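Local coordinates for protein type I polyketide synthase PikAII (Streptomyces venezuelae, PDB 3QP9) that belongs to the polyketide synthase ketoreductases and, as a C2-type domain, is probably concerned with epimerising the alpha carbon of a beta-keto intermediate rather than with reducing its ketone, at residues L397-S402 against A420-L425; S402-W407 against A414-T419. All coordinates share one frame; numbering follows the deposited sequence.

Overall arrangement
Both contacts bring helix 413-426 back against the strand and loop that precede it, inside the Rossmann-like KR domain near the centre of the molecule. Contact 1 sets the later turns of the helix on strand 396-402; contact 2, nested within the same chain excursion, sets its earlier turns on the loop 402-407. Their centres are about 9 Å apart and Ser402, where strand becomes loop, belongs to both. They also touch directly: OD1 of Asp423 lies 3.4 Å from CB of Ala405. Contact 2 holds Ser402 and Tyr415, the pair that, by the family pattern, probably corresponds to the active-site serine and tyrosine of related reductases; contact 1, mainly leucines with one polar pair, lies next to it.

Contact 1: residues L397-S402 against A420-L425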
ATOM      1  N   LEU A 397      12.946  10.622   5.184  1.00 27.57           N
ATOM      2  CA  LEU A 397      12.896   9.573   4.217  1.00 28.46           C
ATOM      3  C   LEU A 397      11.551   9.669   3.488  1.00 28.67           C
ATOM      4  O   LEU A 397      10.462   9.498   4.127  1.00 30.91           O
ATOM      5  CB  LEU A 397      13.045   8.220   4.899  1.00 27.48           C
ATOM      6  CG  LEU A 397      12.840   6.986   3.965  1.00 25.03           C
ATOM      7  CD1 LEU A 397      13.908   6.790   2.812  1.00 23.90           C
ATOM      8  CD2 LEU A 397      12.869   5.745   4.814  1.00 29.37           C
ATOM      9  N   VAL A 398      11.620  10.012   2.201  1.00 26.58           N
ATOM     10  CA  VAL A 398      10.513  10.255   1.409  1.00 25.87           C
ATOM     11  C   VAL A 398      10.373   9.127   0.426  1.00 26.12           C
ATOM     12  O   VAL A 398      11.235   8.897  -0.437  1.00 27.91           O
ATOM     13  CB  VAL A 398      10.645  11.614   0.625  1.00 25.90           C
ATOM     14  CG1 VAL A 398       9.373  11.885  -0.169  1.00 25.24           C
ATOM     15  CG2 VAL A 398      10.965  12.708   1.609  1.00 25.16           C
ATOM     16  N   LEU A 399       9.280   8.370   0.574  1.00 25.44           N
ATOM     17  CA  LEU A 399       8.911   7.257  -0.353  1.00 26.24           C
ATOM     18  C   LEU A 399       7.933   7.657  -1.431  1.00 27.81           C
ATOM     19  O   LEU A 399       6.843   8.285  -1.173  1.00 27.17           O
ATOM     20  CB  LEU A 399       8.287   6.143   0.527  1.00 25.73           C
ATOM     21  CG  LEU A 399       9.119   5.835   1.778  1.00 25.85           C
ATOM     22  CD1 LEU A 399       8.453   4.618   2.639  1.00 27.31           C
ATOM     23  CD2 LEU A 399      10.561   5.410   1.368  1.00 30.08           C
ATOM     24  N   PHE A 400       8.272   7.306  -2.659  1.00 30.69           N
ATOM     25  CA  PHE A 400       7.369   7.520  -3.796  1.00 30.14           C
ATOM     26  C   PHE A 400       6.486   6.285  -3.956  1.00 30.91           C
ATOM     27  O   PHE A 400       6.947   5.254  -4.400  1.00 30.44           O
ATOM     28  CB  PHE A 400       8.177   7.807  -5.102  1.00 27.45           C
ATOM     29  CG  PHE A 400       8.608   9.265  -5.243  1.00 31.14           C
ATOM     30  CD1 PHE A 400       9.086   9.975  -4.173  1.00 32.57           C
ATOM     31  CD2 PHE A 400       8.524   9.925  -6.478  1.00 27.62           C
ATOM     32  CE1 PHE A 400       9.467  11.311  -4.326  1.00 38.90           C
ATOM     33  CE2 PHE A 400       8.888  11.282  -6.622  1.00 29.54           C
ATOM     34  CZ  PHE A 400       9.335  11.974  -5.593  1.00 30.28           C
ATOM     35  N   SER A 401       5.196   6.448  -3.594  1.00 30.45           N
ATOM     36  CA  SER A 401       4.213   5.421  -3.723  1.00 30.51           C
ATOM     37  C   SER A 401       3.276   5.823  -4.872  1.00 28.69           C
ATOM     38  O   SER A 401       3.617   6.669  -5.727  1.00 27.70           O
ATOM     39  CB  SER A 401       3.501   5.305  -2.356  1.00 30.28           C
ATOM     40  OG  SER A 401       2.339   4.479  -2.333  1.00 32.82           O
ATOM     41  N   SER A 402       2.076   5.274  -4.886  1.00 29.20           N
ATOM     42  CA  SER A 402       1.228   5.358  -6.090  1.00 26.61           C
ATOM     43  C   SER A 402      -0.231   5.319  -5.683  1.00 26.76           C
ATOM     44  O   SER A 402      -0.581   4.624  -4.745  1.00 25.35           O
ATOM     45  CB  SER A 402       1.533   4.166  -6.992  1.00 29.00           C
ATOM     46  OG  SER A 402       0.465   3.918  -7.872  1.00 27.95           O
ATOM     47  N   ALA A 420       1.599  -0.284  -1.218  1.00 26.61           N
ATOM     48  CA  ALA A 420       0.923  -0.132   0.120  1.00 25.68           C
ATOM     49  C   ALA A 420       1.855  -0.367   1.263  1.00 25.27           C
ATOM     50  O   ALA A 420       1.611   0.105   2.389  1.00 23.26           O
ATOM     51  CB  ALA A 420      -0.367  -1.045   0.274  1.00 27.82           C
ATOM     52  N   PHE A 421       2.973  -1.057   1.002  1.00 26.47           N
ATOM     53  CA  PHE A 421       3.911  -1.283   2.113  1.00 23.79           C
ATOM     54  C   PHE A 421       4.578   0.017   2.444  1.00 24.40           C
ATOM     55  O   PHE A 421       4.847   0.310   3.694  1.00 24.41           O
ATOM     56  CB  PHE A 421       4.980  -2.321   1.750  1.00 28.39           C
ATOM     57  CG  PHE A 421       5.983  -2.565   2.842  1.00 28.57           C
ATOM     58  CD1 PHE A 421       5.698  -3.489   3.856  1.00 35.01           C
ATOM     59  CD2 PHE A 421       7.214  -1.874   2.838  1.00 31.61           C
ATOM     60  CE1 PHE A 421       6.615  -3.714   4.877  1.00 32.07           C
ATOM     61  CE2 PHE A 421       8.101  -2.086   3.785  1.00 32.54           C
ATOM     62  CZ  PHE A 421       7.828  -3.042   4.831  1.00 33.78           C
ATOM     63  N   LEU A 422       4.864   0.831   1.392  1.00 22.67           N
ATOM     64  CA  LEU A 422       5.449   2.225   1.611  1.00 25.68           C
ATOM     65  C   LEU A 422       4.577   3.116   2.442  1.00 25.88           C
ATOM     66  O   LEU A 422       5.050   3.847   3.408  1.00 26.96           O
ATOM     67  CB  LEU A 422       5.728   2.900   0.253  1.00 25.75           C
ATOM     68  CG  LEU A 422       6.476   2.076  -0.759  1.00 26.53           C
ATOM     69  CD1 LEU A 422       6.698   2.874  -2.016  1.00 27.11           C
ATOM     70  CD2 LEU A 422       7.901   1.722  -0.144  1.00 25.40           C
ATOM     71  N   ASP A 423       3.276   3.142   2.093  1.00 26.58           N
ATOM     72  CA  ASP A 423       2.304   3.975   2.794  1.00 26.36           C
ATOM     73  C   ASP A 423       2.189   3.482   4.242  1.00 27.44           C
ATOM     74  O   ASP A 423       2.137   4.266   5.181  1.00 28.19           O
ATOM     75  CB  ASP A 423       0.927   3.952   2.134  1.00 27.84           C
ATOM     76  CG  ASP A 423       0.921   4.483   0.760  1.00 29.53           C
ATOM     77  OD1 ASP A 423       0.104   3.971  -0.029  1.00 38.44           O
ATOM     78  OD2 ASP A 423       1.558   5.559   0.458  1.00 38.34           O
ATOM     79  N   ALA A 424       2.273   2.186   4.462  1.00 27.12           N
ATOM     80  CA  ALA A 424       2.266   1.709   5.861  1.00 28.02           C
ATOM     81  C   ALA A 424       3.472   2.019   6.694  1.00 28.17           C
ATOM     82  O   ALA A 424       3.337   2.143   7.907  1.00 28.53           O
ATOM     83  CB  ALA A 424       2.067   0.171   5.919  1.00 26.00           C
ATOM     84  N   LEU A 425       4.675   1.946   6.106  1.00 28.24           N
ATOM     85  CA  LEU A 425       5.915   2.410   6.796  1.00 29.50           C
ATOM     86  C   LEU A 425       5.676   3.791   7.325  1.00 29.95           C
ATOM     87  O   LEU A 425       6.066   4.097   8.445  1.00 31.49           O
ATOM     88  CB  LEU A 425       7.112   2.377   5.844  1.00 31.20           C
ATOM     89  CG  LEU A 425       7.784   1.044   5.488  1.00 33.09           C
ATOM     90  CD1 LEU A 425       8.937   1.315   4.537  1.00 35.82           C
ATOM     91  CD2 LEU A 425       8.352   0.294   6.710  1.00 35.65           C
TER
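Leu422 is the side chain that the helix presses onto the strand. With CG anti to the carbonyl carbon (chi1 -49°) and an extended second torsion, it sends CD1 down to the backbone, 3.4 Å from O of Phe400, and on beside CA and CB of Ser401. Leu399 comes up next to it. Its CD1 packs under the turn 422-425, 3.6 Å from O of Leu422, and reaches CD1 of Leu425 at 3.8 Å, the two leucine side chains crossing at about a right angle.

One residue pair adds polarity to this greasy interface. Ser401 OG faces the carboxylate of Asp423, 3.1 Å from OD2 and 3.2 Å from OD1. Both bonds would be weak and the single hydroxyl proton cannot serve both, with O of Thr419 as a further weak candidate. The firmer hold on the carboxylate is the hydrogen bond between its OD2 and the hydroxyl of Ser438.

The local axes approach to 7.8 Å at 133°, so the helix runs back obliquely over the strand, as in the crossover of a Rossmann-like beta-alpha-beta unit. The next strand, 435-441, lies alongside 396-402; its Val436 touches Leu399, and its Ser438 touches Leu422 and Ser401. Helix 363-386 also packs here, its Ala377 touching both Leu399 and Leu422.

Contact 2: residues S402-W407 against A414-T419; sequences SVAAIW and AYAAGT
This is the serine-tyrosine corner of the short-chain dehydrogenase/reductase fold: Ser402 at the end of a central strand faces Tyr415 on the helix that follows, and the two occupy what are probably the positions of the catalytic serine and tyrosine of active ketoreductases. Here OG of Ser402 lies 3.3 Å from OH of Tyr415. CB and OG of Ser402 also lie by CZ, with OG 3.4 Å from that ring carbon, oblique to the ring.

Tyr415 has CG anti to its N (chi1 -176°), which swings the ring off the helix toward the loop. Ser402 OG accepts a nearly straight hydrogen bond from N of Ala404, 2.9 Å long at 169°, making an ST turn that fixes the hydroxyl's place; N of Ala405 in turn bonds to O of Ser402, tightening the bend out of the strand.

Beyond these two side chains, alanines let loop and helix come close. Ala404 CB rests 3.7 Å from CD2 of Tyr415, the ring carbon next to CG, and Ala416 CB sits 3.2 Å from O of Ala404. The CA atoms of Ala405 and Ala416 are a mere 4.3 Å apart. Thr419 lies one turn on; its side-chain pose is doubtful because its methyl is modelled too close to Ala405.

Helix 363-386 backs helix 413-426, with Lys373 touching Tyr415 and Leu366 meeting Ala414 and Ala417. The loop also meets the core through the backbone bonding of Val403 with Trp441, while Val403 and Ile406 touch Thr487 of strand 485-488.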
ATOM      1  N   SER A 402       2.076   5.274  -4.886  1.00 29.20           N
ATOM      2  CA  SER A 402       1.228   5.358  -6.090  1.00 26.61           C
ATOM      3  C   SER A 402      -0.231   5.319  -5.683  1.00 26.76           C
ATOM      4  O   SER A 402      -0.581   4.624  -4.745  1.00 25.35           O
ATOM      5  CB  SER A 402       1.533   4.166  -6.992  1.00 29.00           C
ATOM      6  OG  SER A 402       0.465   3.918  -7.872  1.00 27.95           O
ATOM      7  N   VAL A 403      -1.067   6.023  -6.428  1.00 26.60           N
ATOM      8  CA  VAL A 403      -2.494   5.911  -6.264  1.00 29.01           C
ATOM      9  C   VAL A 403      -3.007   4.417  -6.380  1.00 30.41           C
ATOM     10  O   VAL A 403      -4.142   4.157  -5.987  1.00 29.73           O
ATOM     11  CB  VAL A 403      -3.294   6.841  -7.237  1.00 30.55           C
ATOM     12  CG1 VAL A 403      -2.990   8.362  -6.990  1.00 31.30           C
ATOM     13  CG2 VAL A 403      -3.025   6.497  -8.761  1.00 26.40           C
ATOM     14  N   ALA A 404      -2.176   3.479  -6.868  1.00 28.17           N
ATOM     15  CA  ALA A 404      -2.585   2.022  -6.975  1.00 28.38           C
ATOM     16  C   ALA A 404      -2.734   1.486  -5.542  1.00 28.01           C
ATOM     17  O   ALA A 404      -3.625   0.686  -5.259  1.00 26.86           O
ATOM     18  CB  ALA A 404      -1.546   1.198  -7.742  1.00 29.75           C
ATOM     19  N   ALA A 405      -1.979   2.063  -4.622  1.00 26.66           N
ATOM     20  CA  ALA A 405      -2.071   1.654  -3.255  1.00 27.47           C
ATOM     21  C   ALA A 405      -3.176   2.368  -2.462  1.00 27.70           C
ATOM     22  O   ALA A 405      -3.469   1.995  -1.300  1.00 27.94           O
ATOM     23  CB  ALA A 405      -0.680   1.901  -2.566  1.00 25.25           C
ATOM     24  N   ILE A 406      -3.714   3.435  -3.029  1.00 27.01           N
ATOM     25  CA  ILE A 406      -4.707   4.278  -2.340  1.00 27.51           C
ATOM     26  C   ILE A 406      -6.127   3.800  -2.681  1.00 28.96           C
ATOM     27  O   ILE A 406      -6.874   3.380  -1.804  1.00 28.51           O
ATOM     28  CB  ILE A 406      -4.566   5.705  -2.764  1.00 26.14           C
ATOM     29  CG1 ILE A 406      -3.165   6.240  -2.305  1.00 26.85           C
ATOM     30  CG2 ILE A 406      -5.717   6.584  -2.111  1.00 26.69           C
ATOM     31  CD1 ILE A 406      -2.856   6.137  -0.779  1.00 24.84           C
ATOM     32  N   TRP A 407      -6.433   3.744  -3.970  1.00 28.32           N
ATOM     33  CA  TRP A 407      -7.733   3.323  -4.388  1.00 31.59           C
ATOM     34  C   TRP A 407      -7.668   2.030  -5.208  1.00 31.68           C
ATOM     35  O   TRP A 407      -8.639   1.278  -5.230  1.00 32.55           O
ATOM     36  CB  TRP A 407      -8.461   4.472  -5.132  1.00 30.13           C
ATOM     37  CG  TRP A 407      -7.762   5.107  -6.333  1.00 31.26           C
ATOM     38  CD1 TRP A 407      -7.455   4.510  -7.539  1.00 32.73           C
ATOM     39  CD2 TRP A 407      -7.380   6.480  -6.461  1.00 33.39           C
ATOM     40  NE1 TRP A 407      -6.877   5.422  -8.382  1.00 32.38           N
ATOM     41  CE2 TRP A 407      -6.816   6.637  -7.748  1.00 35.74           C
ATOM     42  CE3 TRP A 407      -7.427   7.602  -5.578  1.00 33.66           C
ATOM     43  CZ2 TRP A 407      -6.357   7.875  -8.218  1.00 36.40           C
ATOM     44  CZ3 TRP A 407      -6.933   8.833  -6.032  1.00 34.29           C
ATOM     45  CH2 TRP A 407      -6.400   8.946  -7.350  1.00 36.83           C
ATOM     46  N   ALA A 414      -0.308  -6.478  -7.810  1.00 33.63           N
ATOM     47  CA  ALA A 414       1.051  -6.555  -7.312  1.00 33.22           C
ATOM     48  C   ALA A 414       1.626  -5.180  -7.016  1.00 32.76           C
ATOM     49  O   ALA A 414       2.323  -4.993  -6.037  1.00 30.74           O
ATOM     50  CB  ALA A 414       1.930  -7.252  -8.420  1.00 31.84           C
ATOM     51  N   TYR A 415       1.427  -4.244  -7.941  1.00 32.85           N
ATOM     52  CA  TYR A 415       1.931  -2.840  -7.780  1.00 33.05           C
ATOM     53  C   TYR A 415       1.343  -2.217  -6.512  1.00 30.66           C
ATOM     54  O   TYR A 415       2.064  -1.656  -5.714  1.00 30.32           O
ATOM     55  CB  TYR A 415       1.545  -2.094  -9.058  1.00 34.36           C
ATOM     56  CG  TYR A 415       2.000  -0.692  -9.195  1.00 39.34           C
ATOM     57  CD1 TYR A 415       3.145  -0.208  -8.544  1.00 41.82           C
ATOM     58  CD2 TYR A 415       1.266   0.177  -9.999  1.00 43.69           C
ATOM     59  CE1 TYR A 415       3.540   1.158  -8.714  1.00 44.66           C
ATOM     60  CE2 TYR A 415       1.632   1.485 -10.165  1.00 45.37           C
ATOM     61  CZ  TYR A 415       2.765   1.978  -9.546  1.00 45.97           C
ATOM     62  OH  TYR A 415       3.057   3.320  -9.802  1.00 48.61           O
ATOM     63  N   ALA A 416       0.040  -2.433  -6.259  1.00 30.98           N
ATOM     64  CA  ALA A 416      -0.630  -1.975  -5.046  1.00 28.38           C
ATOM     65  C   ALA A 416      -0.152  -2.632  -3.738  1.00 28.70           C
ATOM     66  O   ALA A 416       0.065  -1.951  -2.721  1.00 28.09           O
ATOM     67  CB  ALA A 416      -2.157  -2.152  -5.204  1.00 29.04           C
ATOM     68  N   ALA A 417       0.026  -3.953  -3.744  1.00 28.79           N
ATOM     69  CA  ALA A 417       0.663  -4.611  -2.610  1.00 28.64           C
ATOM     70  C   ALA A 417       1.988  -3.940  -2.192  1.00 27.98           C
ATOM     71  O   ALA A 417       2.178  -3.615  -1.014  1.00 27.50           O
ATOM     72  CB  ALA A 417       0.883  -6.172  -2.922  1.00 29.72           C
ATOM     73  N   GLY A 418       2.921  -3.763  -3.153  1.00 29.06           N
ATOM     74  CA  GLY A 418       4.279  -3.305  -2.799  1.00 24.45           C
ATOM     75  C   GLY A 418       4.255  -1.848  -2.314  1.00 24.99           C
ATOM     76  O   GLY A 418       4.921  -1.474  -1.389  1.00 23.69           O
ATOM     77  N   THR A 419       3.444  -1.038  -2.988  1.00 25.38           N
ATOM     78  CA  THR A 419       3.382   0.381  -2.784  1.00 29.23           C
ATOM     79  C   THR A 419       2.568   0.604  -1.496  1.00 28.97           C
ATOM     80  O   THR A 419       2.859   1.549  -0.709  1.00 26.96           O
ATOM     81  CB  THR A 419       2.845   0.877  -4.140  1.00 32.32           C
ATOM     82  OG1 THR A 419       3.768   1.721  -4.809  1.00 34.86           O
ATOM     83  CG2 THR A 419       1.371   1.110  -4.393  1.00 28.52           C
TER